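Side-chain contacts in apical membrane antigen 1 (Toxoplasma gondii, PDB 3ZLE), which probably helps sporozoites invade host cells, acting at the moving junction as a surface partner of a RON2 paralog: residues A10-T13 with A14-D17; H60-A63 with E64-N67; Q92-T95 with S96-F100; P287-E290 with Q291-K295. All blocks are in the same frame, centred on the assembly; numbering follows the deposited sequence.

Contact 1: A10-T13 with A14-D17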
loop_
_atom_site.group_PDB
_atom_site.type_symbol
_atom_site.label_atom_id
_atom_site.label_comp_id
_atom_site.label_asym_id
_atom_site.label_seq_id
_atom_site.Cartn_x
_atom_site.Cartn_y
_atom_site.Cartn_z
ATOM N N ALA A 10 11.828 16.904 13.603
ATOM C CA ALA A 10 12.984 17.219 12.773
ATOM C C ALA A 10 14.267 17.396 13.601
ATOM O O ALA A 10 15.312 17.705 13.068
ATOM C CB ALA A 10 12.701 18.458 11.921
ATOM N N THR A 11 14.197 17.051 14.884
ATOM C CA THR A 11 15.175 17.494 15.871
ATOM C C THR A 11 16.230 16.437 16.125
ATOM O O THR A 11 17.197 16.662 16.851
ATOM C CB THR A 11 14.483 17.824 17.200
ATOM O OG1 THR A 11 14.481 19.242 17.396
ATOM C CG2 THR A 11 15.158 17.129 18.377
ATOM N N THR A 12 16.046 15.286 15.512
ATOM C CA THR A 12 16.805 14.119 15.872
ATOM C C THR A 12 16.773 13.214 14.670
ATOM O O THR A 12 15.778 13.166 13.963
ATOM C CB THR A 12 16.164 13.410 17.081
ATOM O OG1 THR A 12 16.716 13.948 18.290
ATOM C CG2 THR A 12 16.389 11.902 17.034
ATOM N N THR A 13 17.870 12.526 14.419
ATOM C CA THR A 13 17.946 11.658 13.279
ATOM C C THR A 13 16.928 10.572 13.345
ATOM O O THR A 13 16.369 10.182 12.328
ATOM C CB THR A 13 19.346 11.026 13.136
ATOM O OG1 THR A 13 20.266 12.053 12.789
ATOM C CG2 THR A 13 19.349 10.007 12.046
ATOM N N ALA A 14 16.748 10.007 14.530
ATOM C CA ALA A 14 15.785 8.935 14.676
ATOM C C ALA A 14 14.343 9.451 14.519
ATOM O O ALA A 14 13.504 8.762 13.977
ATOM C CB ALA A 14 15.976 8.195 16.009
ATOM N N PHE A 15 14.042 10.645 15.019
ATOM C CA PHE A 15 12.649 11.147 14.904
ATOM C C PHE A 15 12.366 11.499 13.440
ATOM O O PHE A 15 11.305 11.192 12.898
ATOM C CB PHE A 15 12.391 12.373 15.810
ATOM C CG PHE A 15 12.668 12.143 17.274
ATOM C CD1 PHE A 15 12.511 10.896 17.854
ATOM C CD2 PHE A 15 13.128 13.196 18.079
ATOM C CE1 PHE A 15 12.842 10.693 19.197
ATOM C CE2 PHE A 15 13.354 13.013 19.454
ATOM C CZ PHE A 15 13.224 11.753 20.006
ATOM N N ALA A 16 13.382 12.030 12.772
ATOM C CA ALA A 16 13.220 12.546 11.421
ATOM C C ALA A 16 13.117 11.380 10.470
ATOM O O ALA A 16 12.222 11.331 9.621
ATOM C CB ALA A 16 14.399 13.487 11.064
ATOM N N ASP A 17 13.841 10.324 10.780
ATOM C CA ASP A 17 13.751 9.093 9.963
ATOM C C ASP A 17 12.448 8.422 10.125
ATOM O O ASP A 17 11.945 7.771 9.227
ATOM C CB ASP A 17 14.879 8.113 10.342
ATOM C CG ASP A 17 16.210 8.541 9.822
ATOM O OD1 ASP A 17 16.273 9.604 9.142
ATOM O OD2 ASP A 17 17.223 7.891 10.176
#

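Contact 2: H60-A63 with E64-N67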
loop_
_atom_site.group_PDB
_atom_site.type_symbol
_atom_site.label_atom_id
_atom_site.label_comp_id
_atom_site.label_asym_id
_atom_site.label_seq_id
_atom_site.Cartn_x
_atom_site.Cartn_y
_atom_site.Cartn_z
ATOM N N HIS A 60 -13.914 -12.004 -9.175
ATOM C CA HIS A 60 -15.336 -12.250 -9.161
ATOM C C HIS A 60 -15.770 -13.256 -10.197
ATOM O O HIS A 60 -16.825 -13.088 -10.840
ATOM C CB HIS A 60 -16.121 -10.949 -9.325
ATOM C CG HIS A 60 -15.882 -9.956 -8.232
ATOM N ND1 HIS A 60 -16.591 -9.962 -7.052
ATOM C CD2 HIS A 60 -15.058 -8.887 -8.169
ATOM C CE1 HIS A 60 -16.217 -8.937 -6.304
ATOM N NE2 HIS A 60 -15.284 -8.273 -6.959
ATOM N N GLN A 61 -15.048 -14.364 -10.269
ATOM C CA GLN A 61 -15.424 -15.452 -11.157
ATOM C C GLN A 61 -16.598 -16.188 -10.525
ATOM O O GLN A 61 -16.870 -16.029 -9.329
ATOM C CB GLN A 61 -14.221 -16.390 -11.369
ATOM C CG GLN A 61 -12.990 -15.643 -11.839
ATOM C CD GLN A 61 -11.772 -16.527 -12.021
ATOM O OE1 GLN A 61 -11.420 -17.337 -11.147
ATOM N NE2 GLN A 61 -11.081 -16.330 -13.129
ATOM N N PRO A 62 -17.374 -16.895 -11.350
ATOM C CA PRO A 62 -18.505 -17.653 -10.830
ATOM C C PRO A 62 -18.061 -18.659 -9.769
ATOM O O PRO A 62 -16.928 -19.150 -9.817
ATOM C CB PRO A 62 -19.035 -18.373 -12.062
ATOM C CG PRO A 62 -18.591 -17.515 -13.210
ATOM C CD PRO A 62 -17.254 -16.993 -12.814
ATOM N N ALA A 63 -18.973 -18.977 -8.853
ATOM C CA ALA A 63 -18.698 -19.790 -7.663
ATOM C C ALA A 63 -17.872 -21.052 -7.889
ATOM O O ALA A 63 -17.062 -21.423 -7.035
ATOM C CB ALA A 63 -20.002 -20.150 -6.952
ATOM N N GLU A 64 -18.126 -21.766 -8.976
ATOM C CA GLU A 64 -17.363 -22.990 -9.205
ATOM C C GLU A 64 -15.878 -22.738 -9.441
ATOM O O GLU A 64 -15.073 -23.633 -9.266
ATOM C CB GLU A 64 -17.943 -23.835 -10.326
ATOM C CG GLU A 64 -19.376 -23.528 -10.656
ATOM C CD GLU A 64 -19.485 -22.493 -11.752
ATOM O OE1 GLU A 64 -19.058 -22.790 -12.890
ATOM O OE2 GLU A 64 -19.987 -21.385 -11.468
ATOM N N TYR A 65 -15.521 -21.535 -9.884
ATOM C CA TYR A 65 -14.104 -21.214 -10.179
ATOM C C TYR A 65 -13.227 -21.127 -8.898
ATOM O O TYR A 65 -13.729 -20.968 -7.788
ATOM C CB TYR A 65 -13.982 -19.896 -10.969
ATOM C CG TYR A 65 -14.396 -19.958 -12.433
ATOM C CD1 TYR A 65 -15.688 -20.322 -12.801
ATOM C CD2 TYR A 65 -13.557 -19.468 -13.426
ATOM C CE1 TYR A 65 -16.080 -20.345 -14.132
ATOM C CE2 TYR A 65 -13.956 -19.444 -14.752
ATOM C CZ TYR A 65 -15.226 -19.869 -15.096
ATOM O OH TYR A 65 -15.620 -19.854 -16.402
ATOM N N SER A 66 -11.917 -21.202 -9.077
ATOM C CA SER A 66 -10.982 -20.997 -7.971
ATOM C C SER A 66 -11.051 -19.558 -7.425
ATOM O O SER A 66 -11.123 -19.341 -6.215
ATOM C CB SER A 66 -9.557 -21.328 -8.423
ATOM O OG SER A 66 -8.678 -21.317 -7.312
ATOM N N ASN A 67 -11.125 -18.575 -8.314
ATOM C CA ASN A 67 -11.251 -17.180 -7.870
ATOM C C ASN A 67 -10.093 -16.728 -6.967
ATOM O O ASN A 67 -10.269 -15.893 -6.077
ATOM C CB ASN A 67 -12.582 -16.973 -7.143
ATOM C CG ASN A 67 -13.194 -15.638 -7.442
ATOM O OD1 ASN A 67 -12.960 -15.052 -8.499
ATOM N ND2 ASN A 67 -13.951 -15.121 -6.497
#

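Contact 3: Q92-T95 with S96-F100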
loop_
_atom_site.group_PDB
_atom_site.type_symbol
_atom_site.label_atom_id
_atom_site.label_comp_id
_atom_site.label_asym_id
_atom_site.label_seq_id
_atom_site.Cartn_x
_atom_site.Cartn_y
_atom_site.Cartn_z
ATOM N N GLN A 92 5.097 -19.333 -16.632
ATOM C CA GLN A 92 6.201 -19.889 -17.406
ATOM C C GLN A 92 6.961 -20.908 -16.589
ATOM O O GLN A 92 7.028 -20.792 -15.359
ATOM C CB GLN A 92 7.150 -18.783 -17.862
ATOM C CG GLN A 92 6.590 -17.881 -18.950
ATOM C CD GLN A 92 7.348 -16.558 -19.031
ATOM O OE1 GLN A 92 8.502 -16.514 -19.471
ATOM N NE2 GLN A 92 6.720 -15.486 -18.555
ATOM N N VAL A 93 7.476 -21.941 -17.256
ATOM C CA VAL A 93 8.482 -22.836 -16.657
ATOM C C VAL A 93 9.873 -22.500 -17.191
ATOM O O VAL A 93 10.006 -21.992 -18.313
ATOM C CB VAL A 93 8.182 -24.317 -16.937
ATOM C CG1 VAL A 93 6.871 -24.731 -16.286
ATOM C CG2 VAL A 93 8.137 -24.561 -18.434
ATOM N N TYR A 94 10.895 -22.700 -16.359
ATOM C CA TYR A 94 12.283 -22.706 -16.833
ATOM C C TYR A 94 12.491 -23.884 -17.766
ATOM O O TYR A 94 11.731 -24.864 -17.722
ATOM C CB TYR A 94 13.272 -22.784 -15.660
ATOM C CG TYR A 94 13.297 -21.522 -14.828
ATOM C CD1 TYR A 94 13.784 -20.321 -15.361
ATOM C CD2 TYR A 94 12.728 -21.496 -13.561
ATOM C CE1 TYR A 94 13.726 -19.136 -14.642
ATOM C CE2 TYR A 94 12.663 -20.324 -12.829
ATOM C CZ TYR A 94 13.174 -19.150 -13.361
ATOM O OH TYR A 94 13.123 -17.995 -12.616
ATOM N N THR A 95 13.514 -23.789 -18.610
ATOM C CA THR A 95 13.846 -24.873 -19.523
ATOM C C THR A 95 14.097 -26.182 -18.765
ATOM O O THR A 95 13.796 -27.263 -19.278
ATOM C CB THR A 95 15.048 -24.517 -20.425
ATOM O OG1 THR A 95 16.068 -23.886 -19.637
ATOM C CG2 THR A 95 14.617 -23.556 -21.540
ATOM N N SER A 96 14.536 -26.069 -17.504
ATOM C CA SER A 96 14.592 -27.231 -16.608
ATOM C C SER A 96 13.217 -27.839 -16.329
ATOM O O SER A 96 13.118 -28.968 -15.869
ATOM C CB SER A 96 15.296 -26.881 -15.286
ATOM O OG SER A 96 14.583 -25.882 -14.561
ATOM N N GLY A 97 12.157 -27.072 -16.565
ATOM C CA GLY A 97 10.807 -27.515 -16.211
ATOM C C GLY A 97 10.287 -27.060 -14.849
ATOM O O GLY A 97 9.125 -27.288 -14.534
ATOM N N GLN A 98 11.154 -26.444 -14.034
ATOM C CA GLN A 98 10.740 -25.811 -12.771
ATOM C C GLN A 98 9.921 -24.575 -13.077
ATOM O O GLN A 98 10.268 -23.805 -13.973
ATOM C CB GLN A 98 11.973 -25.408 -11.915
ATOM C CG GLN A 98 11.706 -24.172 -11.024
ATOM C CD GLN A 98 12.897 -23.722 -10.166
ATOM O OE1 GLN A 98 12.854 -23.819 -8.938
ATOM N NE2 GLN A 98 13.894 -23.098 -10.800
ATOM N N LYS A 99 8.905 -24.304 -12.268
ATOM C CA LYS A 99 8.060 -23.131 -12.509
ATOM C C LYS A 99 8.776 -21.800 -12.189
ATOM O O LYS A 99 9.657 -21.770 -11.348
ATOM C CB LYS A 99 6.741 -23.268 -11.729
ATOM C CG LYS A 99 5.702 -24.103 -12.467
ATOM C CD LYS A 99 4.536 -24.464 -11.563
ATOM C CE LYS A 99 3.812 -23.226 -11.050
ATOM N NZ LYS A 99 3.166 -22.452 -12.140
ATOM N N PHE A 100 8.482 -20.735 -12.942
ATOM C CA PHE A 100 8.976 -19.390 -12.595
ATOM C C PHE A 100 8.444 -19.035 -11.217
ATOM O O PHE A 100 9.170 -18.486 -10.378
ATOM C CB PHE A 100 8.485 -18.312 -13.589
ATOM C CG PHE A 100 9.388 -18.096 -14.801
ATOM C CD1 PHE A 100 10.023 -19.159 -15.435
ATOM C CD2 PHE A 100 9.491 -16.836 -15.386
ATOM C CE1 PHE A 100 10.802 -18.951 -16.582
ATOM C CE2 PHE A 100 10.256 -16.627 -16.535
ATOM C CZ PHE A 100 10.908 -17.688 -17.135
HETATM O O HOH W 1 5.236 -20.074 -13.200
#

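Contact 4: P287-E290 with Q291-K295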
loop_
_atom_site.group_PDB
_atom_site.type_symbol
_atom_site.label_atom_id
_atom_site.label_comp_id
_atom_site.label_asym_id
_atom_site.label_seq_id
_atom_site.Cartn_x
_atom_site.Cartn_y
_atom_site.Cartn_z
ATOM N N PRO A 287 -2.077 -3.143 -18.862
ATOM C CA PRO A 287 -2.880 -2.012 -19.290
ATOM C C PRO A 287 -2.135 -1.192 -20.325
ATOM O O PRO A 287 -0.977 -0.828 -20.103
ATOM C CB PRO A 287 -3.052 -1.199 -17.996
ATOM C CG PRO A 287 -2.940 -2.221 -16.912
ATOM C CD PRO A 287 -1.905 -3.178 -17.398
ATOM N N VAL A 288 -2.789 -0.869 -21.441
ATOM C CA VAL A 288 -2.092 -0.063 -22.437
ATOM C C VAL A 288 -1.967 1.394 -22.007
ATOM O O VAL A 288 -2.853 1.939 -21.333
ATOM C CB VAL A 288 -2.564 -0.284 -23.930
ATOM C CG1 VAL A 288 -3.698 -1.290 -24.049
ATOM C CG2 VAL A 288 -2.847 1.029 -24.654
ATOM N N HIS A 289 -0.786 1.952 -22.223
ATOM C CA HIS A 289 -0.491 3.303 -21.786
ATOM C C HIS A 289 -1.002 4.319 -22.812
ATOM O O HIS A 289 -0.619 4.279 -23.985
ATOM C CB HIS A 289 1.008 3.500 -21.564
ATOM C CG HIS A 289 1.385 4.920 -21.265
ATOM N ND1 HIS A 289 0.827 5.633 -20.227
ATOM C CD2 HIS A 289 2.178 5.791 -21.934
ATOM C CE1 HIS A 289 1.297 6.868 -20.239
ATOM N NE2 HIS A 289 2.111 6.992 -21.270
ATOM N N GLU A 290 -1.887 5.203 -22.365
ATOM C CA GLU A 290 -2.426 6.260 -23.219
ATOM C C GLU A 290 -1.946 7.618 -22.743
ATOM O O GLU A 290 -1.720 7.822 -21.557
ATOM C CB GLU A 290 -3.952 6.216 -23.222
ATOM C CG GLU A 290 -4.533 5.150 -24.146
ATOM C CD GLU A 290 -5.784 4.503 -23.571
ATOM O OE1 GLU A 290 -6.447 5.129 -22.710
ATOM O OE2 GLU A 290 -6.107 3.367 -23.988
ATOM N N GLN A 291 -1.807 8.554 -23.674
ATOM C CA GLN A 291 -1.335 9.898 -23.343
ATOM C C GLN A 291 -2.065 10.469 -22.127
ATOM O O GLN A 291 -1.462 11.152 -21.302
ATOM C CB GLN A 291 -1.468 10.836 -24.552
ATOM C CG GLN A 291 -0.355 10.685 -25.590
ATOM C CD GLN A 291 -0.246 9.269 -26.150
ATOM O OE1 GLN A 291 -1.252 8.639 -26.489
ATOM N NE2 GLN A 291 0.981 8.762 -26.243
ATOM N N SER A 292 -3.334 10.103 -21.963
ATOM C CA SER A 292 -4.119 10.598 -20.821
ATOM C C SER A 292 -4.100 9.721 -19.532
ATOM O O SER A 292 -4.876 9.967 -18.596
ATOM C CB SER A 292 -5.560 10.888 -21.252
ATOM O OG SER A 292 -6.362 9.716 -21.229
ATOM N N SER A 293 -3.253 8.692 -19.502
ATOM C CA SER A 293 -3.178 7.799 -18.327
ATOM C C SER A 293 -2.756 8.574 -17.095
ATOM O O SER A 293 -1.684 9.168 -17.073
ATOM C CB SER A 293 -2.201 6.648 -18.577
ATOM O OG SER A 293 -2.700 5.767 -19.573
ATOM N N PRO A 294 -3.585 8.552 -16.052
ATOM C CA PRO A 294 -3.299 9.331 -14.849
ATOM C C PRO A 294 -2.114 8.782 -14.069
ATOM O O PRO A 294 -1.941 7.565 -13.937
ATOM C CB PRO A 294 -4.589 9.202 -14.005
ATOM C CG PRO A 294 -5.557 8.401 -14.818
ATOM C CD PRO A 294 -4.775 7.707 -15.907
ATOM N N LYS A 295 -1.364 9.679 -13.471
ATOM C CA LYS A 295 -0.381 9.292 -12.487
ATOM C C LYS A 295 -0.536 10.143 -11.244
ATOM O O LYS A 295 -0.257 11.324 -11.258
ATOM C CB LYS A 295 1.014 9.405 -13.071
ATOM C CG LYS A 295 1.253 8.464 -14.247
ATOM C CD LYS A 295 2.593 8.769 -14.896
ATOM C CE LYS A 295 3.119 7.581 -15.671
ATOM N NZ LYS A 295 3.190 7.873 -17.119
#

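Contact 1: A10-T13 with A14-D17
The chain turns from Thr12 into the helix spanning residues 13-20, and two backbone bonds tie the turn. Ala16 N donates to Thr12 O at 2.9 Å, and Asp17 N donates to Thr13 O at 3.0 Å. Both bonds span four residues, as in an alpha helix. Thr12 holds the N-cap position with an extended backbone, but its side chain makes no capping bond. Its OG1 lies beside its own backbone N (chi1 -90°) and gives a weak hydrogen bond back to Thr11 O.

The methyl of Thr12 does the packing. CG2 sits over one face of the Phe15 ring, 3.8 Å from the centroid, in a CH-pi contact displaced toward the rim. Thr12 CB approaches the same ring from that side, 3.2 Å from Phe15 CD2. Thr11 CG2 lies more loosely at the ring edge. Phe15 is buried, and beyond this turn it meets Phe377 edge to face. At the outer side of the helix Thr13 and Asp17 run side by side in the same direction, with Thr13 CG2 3.5 Å from Asp17 OD2. The Asp17 carboxylate also lies near Thr13 O, acceptor against acceptor.

The helix start is therefore held by backbone bonds and by a methyl on a ring, while the Thr12 hydroxyl does not cap the helix. Asp17 sets its carboxylate beside the Thr13 carbonyl oxygen, so that approach probably adds no attraction of its own.

Contact 2: H60-A63 with E64-N67
His60 meets Asn67 through its backbone: His60 N is 3.3 Å from Asn67 OD1, at an angle too poor for a hydrogen bond. Its ring NE2 is hydrogen-bonded to Glu188. Gln61 is the main link. Its N donates to Asn67 OD1 at 2.8 Å, a nearly straight bond (164°) that comes from above the amide plane. In return Gln61 OE1 takes a weak bond from Asn67 N. The two amides slide past each other in opposite directions, their planes only 20° apart. Gln61 CG lies beside the backbone N (chi1 -54°) and the chain is extended beyond it, which carries the amide across the Tyr65 side chain. Gln61 CB touches Tyr65 CB at 3.5 Å.

Pro62 lies alongside Tyr65. Its CD sits over one ring face, 3.9 Å from the Tyr65 centroid, as a CH-pi contact. The ring is held at its far end by a bond from OH to Pro83 O. Pro62 O accepts Tyr65 N at 2.8 Å, and Ala63 and Glu64 take the two central positions.

This is a type I beta turn from Pro62 to Tyr65, in a chain reversal bridged by the Gln61 and Asn67 amides, each accepting from the other residue's backbone N-H.

Contact 3: Q92-T95 with S96-F100
Tyr94 and Phe100 stack in an offset manner, with centroids 4.3 Å apart and planes at 24°. Phe100 CE1 and CD1 lie over one face of the Tyr94 ring. On the opposite face of Phe100 sits Gln92 CB, 3.6 Å from the centroid and almost on the ring normal. Phe100 is thus packed between two side chains. The Gln92 amide reaches on along the ring, with OE1 3.4 Å from Phe100 CE2. Gln98 runs beside Tyr94, its CG in the plane of that ring at the edge.

The backbone sets these positions. Phe100 N donates to Gln92 O at 2.8 Å, and Tyr94 N donates to Gln98 O at 2.7 Å. They flank Val93 and Lys99, a single bridged, non-hydrogen-bonded antiparallel pair. A type I turn from Tyr94 to Gly97 closes the end, with Gly97 at a positive phi. A water lies within hydrogen-bonding distance of Gln92 O and takes a weak bond from Lys99 NZ, which forms a salt bridge with Asp72.

The hairpin-like loop lies between strands 55-59 and 103-104. It leans on helix 120-129, where Tyr127 OH bonds to both Tyr94 OH and Phe100 O.

Contact 4: P287-E290 with Q291-K295
Ser293 faces Glu290 and uses both its hydroxyl and its backbone amide there. Ser293 OG accepts a bond from Glu290 N at 3.0 Å, fairly straight at 158°. Ser293 N donates to Glu290 O at 2.7 Å. The second bond closes a type I beta turn from Glu290 to Ser293. The first one satisfies the amide that enters the turn. The serine hydroxyl reaches it because OG lies beside its own backbone N (chi1 -68°).

His289 adds packing next to this pair. Its ND1 is 3.6 Å from Ser293 CB, and its ring is approached obliquely by the hydroxyl as well. Lys295 comes across the histidine at about a right angle, with NZ 3.8 Å from His289 CE1. The lysine amine has its own partner, a salt bridge to Asp39. His289 and Ser293 also rest on Arg44 of strand 43-45. Backbone bonds join His289 to Gly42 and Pro287 to Arg44. Gln291, at the exposed corner of the turn, is poorly ordered.

Polar bonds therefore fix the turn at its two ends, while the poor order of Gln291 suggests that the outer corner is more mobile. The ammonium group of Lys295, 4.4 Å from His289 NE2, would probably disfavour protonation of His289, an effect the Asp39 salt bridge would partly offset.

The contacts come in series along the chain, in the order of their numbers. All four are local surface contacts of the ectodomain: one helix start and three beta turns. Contact 1 starts helix 13-20, about 49 Å between centres from contact 2, on the opposite side of the chain's centre. Contacts 2 and 3 share the long loop between strands 55-59 and 103-104; their centres lie about 27 Å apart. Contact 4 belongs to the loop between helix 253-262 and strand 303-308. Its nearest atoms are about 16 Å from contact 2 and about 15 Å from contact 3. None of the four touches another; they are separate local features of the surface.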